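Putative phosphinothricin n-acetyltransferase (PDB 2JLM) probably transfers the acetyl group of acetyl-CoA to the amino nitrogen of L-methionine sulfoximine and L-methionine sulfone. Local coordinates at residues H125-C130 with Y169-D174; C130-N135 with R162-A167. One frame throughout, in Å; residues are numbered along the deposited sequence.

Interaction 1: residues H125-C130 with Y169-D174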
loop_
_atom_site.group_PDB
_atom_site.type_symbol
_atom_site.label_atom_id
_atom_site.label_comp_id
_atom_site.label_asym_id
_atom_site.label_seq_id
_atom_site.Cartn_x
_atom_site.Cartn_y
_atom_site.Cartn_z
ATOM N N HIS D 125 -9.564 14.200 8.013
ATOM C CA HIS D 125 -9.962 15.189 9.005
ATOM C C HIS D 125 -11.458 15.450 8.960
ATOM O O HIS D 125 -12.097 15.590 10.000
ATOM C CB HIS D 125 -9.210 16.500 8.803
ATOM C CG HIS D 125 -9.462 17.511 9.879
ATOM N ND1 HIS D 125 -9.262 17.241 11.216
ATOM C CD2 HIS D 125 -9.878 18.803 9.817
ATOM C CE1 HIS D 125 -9.557 18.317 11.931
ATOM N NE2 HIS D 125 -9.933 19.275 11.107
ATOM N N VAL D 126 -12.010 15.536 7.752
ATOM C CA VAL D 126 -13.426 15.827 7.580
ATOM C C VAL D 126 -14.074 14.893 6.552
ATOM O O VAL D 126 -13.558 14.709 5.456
ATOM C CB VAL D 126 -13.657 17.287 7.111
ATOM C CG1 VAL D 126 -15.096 17.481 6.719
ATOM C CG2 VAL D 126 -13.266 18.289 8.198
ATOM N N MET D 127 -15.209 14.310 6.912
ATOM C CA MET D 127 -16.033 13.596 5.944
ATOM C C MET D 127 -17.248 14.444 5.625
ATOM O O MET D 127 -17.953 14.882 6.531
ATOM C CB MET D 127 -16.502 12.264 6.526
ATOM C CG MET D 127 -15.369 11.319 6.897
ATOM S SD MET D 127 -16.018 9.817 7.648
ATOM C CE MET D 127 -17.041 9.174 6.339
ATOM N N VAL D 128 -17.498 14.686 4.345
ATOM C CA VAL D 128 -18.680 15.453 3.949
ATOM C C VAL D 128 -19.684 14.571 3.255
ATOM O O VAL D 128 -19.351 13.869 2.297
ATOM C CB VAL D 128 -18.327 16.556 2.960
ATOM C CG1 VAL D 128 -19.605 17.262 2.469
ATOM C CG2 VAL D 128 -17.351 17.536 3.593
ATOM N N GLY D 129 -20.921 14.612 3.730
ATOM C CA GLY D 129 -22.021 14.006 3.000
ATOM C C GLY D 129 -22.913 15.055 2.348
ATOM O O GLY D 129 -23.280 16.057 2.958
ATOM N N CYS D 130 -23.265 14.825 1.096
ATOM C CA CYS D 130 -24.156 15.724 0.395
ATOM C C CYS D 130 -25.521 15.057 0.174
ATOM O O CYS D 130 -25.629 14.088 -0.563
ATOM C CB CYS D 130 -23.535 16.141 -0.937
ATOM S SG CYS D 130 -24.525 17.336 -1.844
ATOM N N TYR D 169 -23.585 17.849 5.157
ATOM C CA TYR D 169 -23.310 17.417 6.516
ATOM C C TYR D 169 -21.838 17.002 6.609
ATOM O O TYR D 169 -21.283 16.382 5.692
ATOM C CB TYR D 169 -24.272 16.286 6.927
ATOM C CG TYR D 169 -25.672 16.811 7.196
ATOM C CD1 TYR D 169 -26.539 17.090 6.152
ATOM C CD2 TYR D 169 -26.103 17.079 8.494
ATOM C CE1 TYR D 169 -27.816 17.602 6.387
ATOM C CE2 TYR D 169 -27.376 17.587 8.740
ATOM C CZ TYR D 169 -28.226 17.843 7.680
ATOM O OH TYR D 169 -29.485 18.352 7.910
ATOM N N GLN D 170 -21.194 17.363 7.705
ATOM C CA GLN D 170 -19.782 17.046 7.847
ATOM C C GLN D 170 -19.500 16.444 9.210
ATOM O O GLN D 170 -20.170 16.753 10.208
ATOM C CB GLN D 170 -18.929 18.305 7.659
ATOM C CG GLN D 170 -18.855 19.176 8.933
ATOM C CD GLN D 170 -17.948 20.361 8.756
ATOM O OE1 GLN D 170 -18.355 21.399 8.227
ATOM N NE2 GLN D 170 -16.701 20.216 9.190
ATOM N N LEU D 171 -18.498 15.576 9.249
ATOM C CA LEU D 171 -18.047 14.996 10.498
ATOM C C LEU D 171 -16.566 15.320 10.630
ATOM O O LEU D 171 -15.774 14.972 9.753
ATOM C CB LEU D 171 -18.256 13.484 10.465
ATOM C CG LEU D 171 -17.598 12.669 11.578
ATOM C CD1 LEU D 171 -18.322 12.921 12.895
ATOM C CD2 LEU D 171 -17.604 11.185 11.223
ATOM N N THR D 172 -16.188 15.985 11.714
ATOM C CA THR D 172 -14.783 16.341 11.917
ATOM C C THR D 172 -14.095 15.347 12.849
ATOM O O THR D 172 -14.562 15.082 13.948
ATOM C CB THR D 172 -14.624 17.788 12.434
ATOM O OG1 THR D 172 -15.385 18.672 11.605
ATOM C CG2 THR D 172 -13.157 18.218 12.397
ATOM N N LEU D 173 -12.996 14.774 12.379
ATOM C CA LEU D 173 -12.287 13.747 13.124
ATOM C C LEU D 173 -11.124 14.361 13.887
ATOM O O LEU D 173 -10.731 15.502 13.621
ATOM C CB LEU D 173 -11.774 12.659 12.174
ATOM C CG LEU D 173 -12.826 11.959 11.301
ATOM C CD1 LEU D 173 -12.187 10.888 10.416
ATOM C CD2 LEU D 173 -13.935 11.356 12.154
ATOM N N ASP D 174 -10.576 13.601 14.833
ATOM C CA ASP D 174 -9.404 14.021 15.605
ATOM C C ASP D 174 -8.117 13.889 14.793
ATOM O O ASP D 174 -7.126 14.556 15.075
ATOM C CB ASP D 174 -9.294 13.210 16.896
ATOM C CG ASP D 174 -10.302 13.647 17.937
ATOM O OD1 ASP D 174 -10.497 14.875 18.091
ATOM O OD2 ASP D 174 -10.898 12.773 18.604
#
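Val126 and Gln170 meet on one face of two antiparallel strands, and the glutamine shows how a single side chain can join its partner strand, strand 148-159 and a second subunit. Its CB sits 3.7 Å from Met127 O and 4.0 Å from Val126 CG1. CG stands between the backbone N and the carbonyl carbon (chi1 81°), and from there the chain runs out extended. At the amide, OE1 takes a hydrogen bond with Ser150 OG. NE2 passes 4.0 Å from Val126 CG1, donates to Thr172 OG1 at 3.2 Å through a rather bent bond (137° at the hydrogen), and also bonds Gln154 O of the second subunit.

Farther along this face, Thr172 CG2 sits over the His125 ring in a CH-pi contact, 3.9 Å from the centroid and displaced toward the rim. The ring is held at both nitrogens, by Thr175 O at ND1 and by Gln155 of the second subunit at NE2. Between the strands run paired backbone bonds: Met127 N to Leu171 O (3.0 Å) and its return, and Gly129 N to Tyr169 O (2.7 Å) and its return. On the other face Met127 SD lies 4.1 Å from Leu171 CD2, both side chains packing on Ile116 of helix 107-121. In the sheet, strand 126-132 is flanked by strand 162-172 and, in parallel, by strand 91-98, which bonds Val126 and Val128.

Interaction 2: residues C130-N135 with R162-A167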
loop_
_atom_site.group_PDB
_atom_site.type_symbol
_atom_site.label_atom_id
_atom_site.label_comp_id
_atom_site.label_asym_id
_atom_site.label_seq_id
_atom_site.Cartn_x
_atom_site.Cartn_y
_atom_site.Cartn_z
ATOM N N CYS D 130 -23.265 14.825 1.096
ATOM C CA CYS D 130 -24.156 15.724 0.395
ATOM C C CYS D 130 -25.521 15.057 0.174
ATOM O O CYS D 130 -25.629 14.088 -0.563
ATOM C CB CYS D 130 -23.535 16.141 -0.937
ATOM S SG CYS D 130 -24.525 17.336 -1.844
ATOM N N ILE D 131 -26.553 15.597 0.820
ATOM C CA ILE D 131 -27.874 14.951 0.916
ATOM C C ILE D 131 -28.992 15.891 0.442
ATOM O O ILE D 131 -28.997 17.079 0.783
ATOM C CB ILE D 131 -28.164 14.601 2.382
ATOM C CG1 ILE D 131 -27.026 13.751 2.959
ATOM C CG2 ILE D 131 -29.502 13.901 2.523
ATOM C CD1 ILE D 131 -26.942 13.780 4.474
ATOM N N ASP D 132 -29.931 15.370 -0.338
ATOM C CA ASP D 132 -31.159 16.115 -0.642
ATOM C C ASP D 132 -31.757 16.585 0.686
ATOM O O ASP D 132 -31.936 15.793 1.609
ATOM C CB ASP D 132 -32.122 15.216 -1.421
ATOM C CG ASP D 132 -33.522 15.801 -1.548
ATOM O OD1 ASP D 132 -33.831 16.821 -0.892
ATOM O OD2 ASP D 132 -34.329 15.219 -2.308
ATOM N N ALA D 133 -32.039 17.876 0.801
ATOM C CA ALA D 133 -32.490 18.426 2.075
ATOM C C ALA D 133 -33.830 17.855 2.549
ATOM O O ALA D 133 -34.181 17.988 3.718
ATOM C CB ALA D 133 -32.549 19.957 2.008
ATOM N N THR D 134 -34.577 17.216 1.653
ATOM C CA THR D 134 -35.862 16.632 2.036
ATOM C C THR D 134 -35.712 15.199 2.527
ATOM O O THR D 134 -36.690 14.565 2.937
ATOM C CB THR D 134 -36.853 16.605 0.859
ATOM O OG1 THR D 134 -36.364 15.720 -0.155
ATOM C CG2 THR D 134 -37.049 17.996 0.276
ATOM N N ASN D 135 -34.493 14.680 2.475
ATOM C CA ASN D 135 -34.285 13.277 2.810
ATOM C C ASN D 135 -34.106 13.060 4.288
ATOM O O ASN D 135 -32.989 12.876 4.778
ATOM C CB ASN D 135 -33.105 12.689 2.062
ATOM C CG ASN D 135 -33.070 11.184 2.145
ATOM O OD1 ASN D 135 -33.736 10.573 2.994
ATOM N ND2 ASN D 135 -32.286 10.570 1.269
ATOM N N ARG D 162 -37.820 19.283 -11.082
ATOM C CA ARG D 162 -37.886 20.217 -9.961
ATOM C C ARG D 162 -36.536 20.547 -9.325
ATOM O O ARG D 162 -35.602 19.741 -9.349
ATOM C CB ARG D 162 -38.884 19.743 -8.889
ATOM C CG ARG D 162 -38.474 18.500 -8.122
ATOM C CD ARG D 162 -39.541 18.091 -7.098
ATOM N NE ARG D 162 -38.988 17.160 -6.113
ATOM C CZ ARG D 162 -39.114 15.840 -6.182
ATOM N NH1 ARG D 162 -39.791 15.290 -7.183
ATOM N NH2 ARG D 162 -38.572 15.071 -5.244
ATOM N N TRP D 163 -36.452 21.753 -8.769
ATOM C CA TRP D 163 -35.269 22.210 -8.063
ATOM C C TRP D 163 -35.096 21.447 -6.760
ATOM O O TRP D 163 -36.058 21.235 -6.017
ATOM C CB TRP D 163 -35.363 23.719 -7.785
ATOM C CG TRP D 163 -35.441 24.525 -9.040
ATOM C CD1 TRP D 163 -36.472 25.320 -9.438
ATOM C CD2 TRP D 163 -34.461 24.583 -10.085
ATOM N NE1 TRP D 163 -36.194 25.882 -10.659
ATOM C CE2 TRP D 163 -34.965 25.447 -11.082
ATOM C CE3 TRP D 163 -33.196 24.003 -10.268
ATOM C CZ2 TRP D 163 -34.248 25.752 -12.252
ATOM C CZ3 TRP D 163 -32.484 24.293 -11.436
ATOM C CH2 TRP D 163 -33.013 25.164 -12.410
ATOM N N LEU D 164 -33.863 21.045 -6.480
ATOM C CA LEU D 164 -33.549 20.330 -5.248
ATOM C C LEU D 164 -32.556 21.125 -4.434
ATOM O O LEU D 164 -31.694 21.808 -4.986
ATOM C CB LEU D 164 -32.937 18.969 -5.567
ATOM C CG LEU D 164 -33.742 18.121 -6.544
ATOM C CD1 LEU D 164 -32.914 16.927 -7.012
ATOM C CD2 LEU D 164 -35.063 17.692 -5.894
ATOM N N ASP D 165 -32.678 21.012 -3.118
ATOM C CA ASP D 165 -31.755 21.638 -2.196
ATOM C C ASP D 165 -30.704 20.599 -1.829
ATOM O O ASP D 165 -31.042 19.465 -1.513
ATOM C CB ASP D 165 -32.506 22.106 -0.947
ATOM C CG ASP D 165 -33.508 23.210 -1.253
ATOM O OD1 ASP D 165 -34.353 23.511 -0.378
ATOM O OD2 ASP D 165 -33.443 23.782 -2.366
ATOM N N ALA D 166 -29.435 20.978 -1.903
ATOM C CA ALA D 166 -28.346 20.086 -1.534
ATOM C C ALA D 166 -27.835 20.448 -0.140
ATOM O O ALA D 166 -27.183 21.472 0.037
ATOM C CB ALA D 166 -27.230 20.186 -2.543
ATOM N N ALA D 167 -28.149 19.621 0.853
ATOM C CA ALA D 167 -27.699 19.892 2.212
ATOM C C ALA D 167 -26.334 19.262 2.416
ATOM O O ALA D 167 -26.065 18.177 1.895
ATOM C CB ALA D 167 -28.687 19.347 3.225
HETATM O O HOH W 1 -34.710 19.293 -1.878
HETATM O O HOH W 2 -37.003 15.446 -2.842
#
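Ile131 and Ala167 form the close-packed part of this contact, an antiparallel hydrogen-bonded pair. Ile131 N donates to Ala167 O at 2.8 Å, and Ala167 N returns a bond to Ile131 O at 2.7 Å. Ala167 CB also comes within 3.3 Å of Ile131 O; beside this pair Ala166 CB meets Cys130 SG, and Ala133 CB lies 3.7 Å from Asp165 CB. The pairing ends with Ala133 N bonded to Asp165 O at 3.0 Å, where the donor stands 38° out of the carbonyl plane, consistent with the chain already turning out of the sheet.

That turn links a GNAT-fold strand to the helix after it. Residues 132-135 make a type I beta turn, reinforced by an Asx turn: Asp132 CG is anti to the backbone N (chi1 169°), which lets OD1 accept from Thr134 N at 2.7 Å, the donor coming from above the carboxylate plane. Asn135 then occupies the N-cap of helix 136-144, against which Ile131 packs.

Past Asp132 the first chain leaves the sheet while strand 162-167 runs on, and water takes over from direct contact. One water donates to Asp132 OD1 at 2.8 Å and accepts from Asp165 N, apparently in place of a direct backbone bond. A second donates to Asp132 OD2, bonds Thr134 OG1 and accepts from Arg162 NH2, lying in the plane of the guanidinium at its edge. It bridges charged atoms that are not in contact, Asp132 OD2 and Arg162 NH2 being 5.2 Å apart, while OD2 is also held by Thr36 OG1.

Interactions 1 and 2 are successive lengths of one antiparallel pairing between strands 126-132 and 162-172, their centres about 18 Å apart. Along the chain the segments come in the order 125-130, 130-135, 162-167 and 169-174, so interaction 2 closes the shorter loop, which carries helix 136-144 and strand 148-159. Cys130 belongs to both, and Tyr169 CD1 packs on Ile131 CD1 at 3.7 Å where they adjoin. Both also reach the second subunit: His125 of interaction 1 stacks on Trp163 of the second subunit, and this chain's own Trp163, in segment 162-167, stacks on His125 of that subunit. The strand pair thus forms part of the mixed sheet and contributes to the subunit interface.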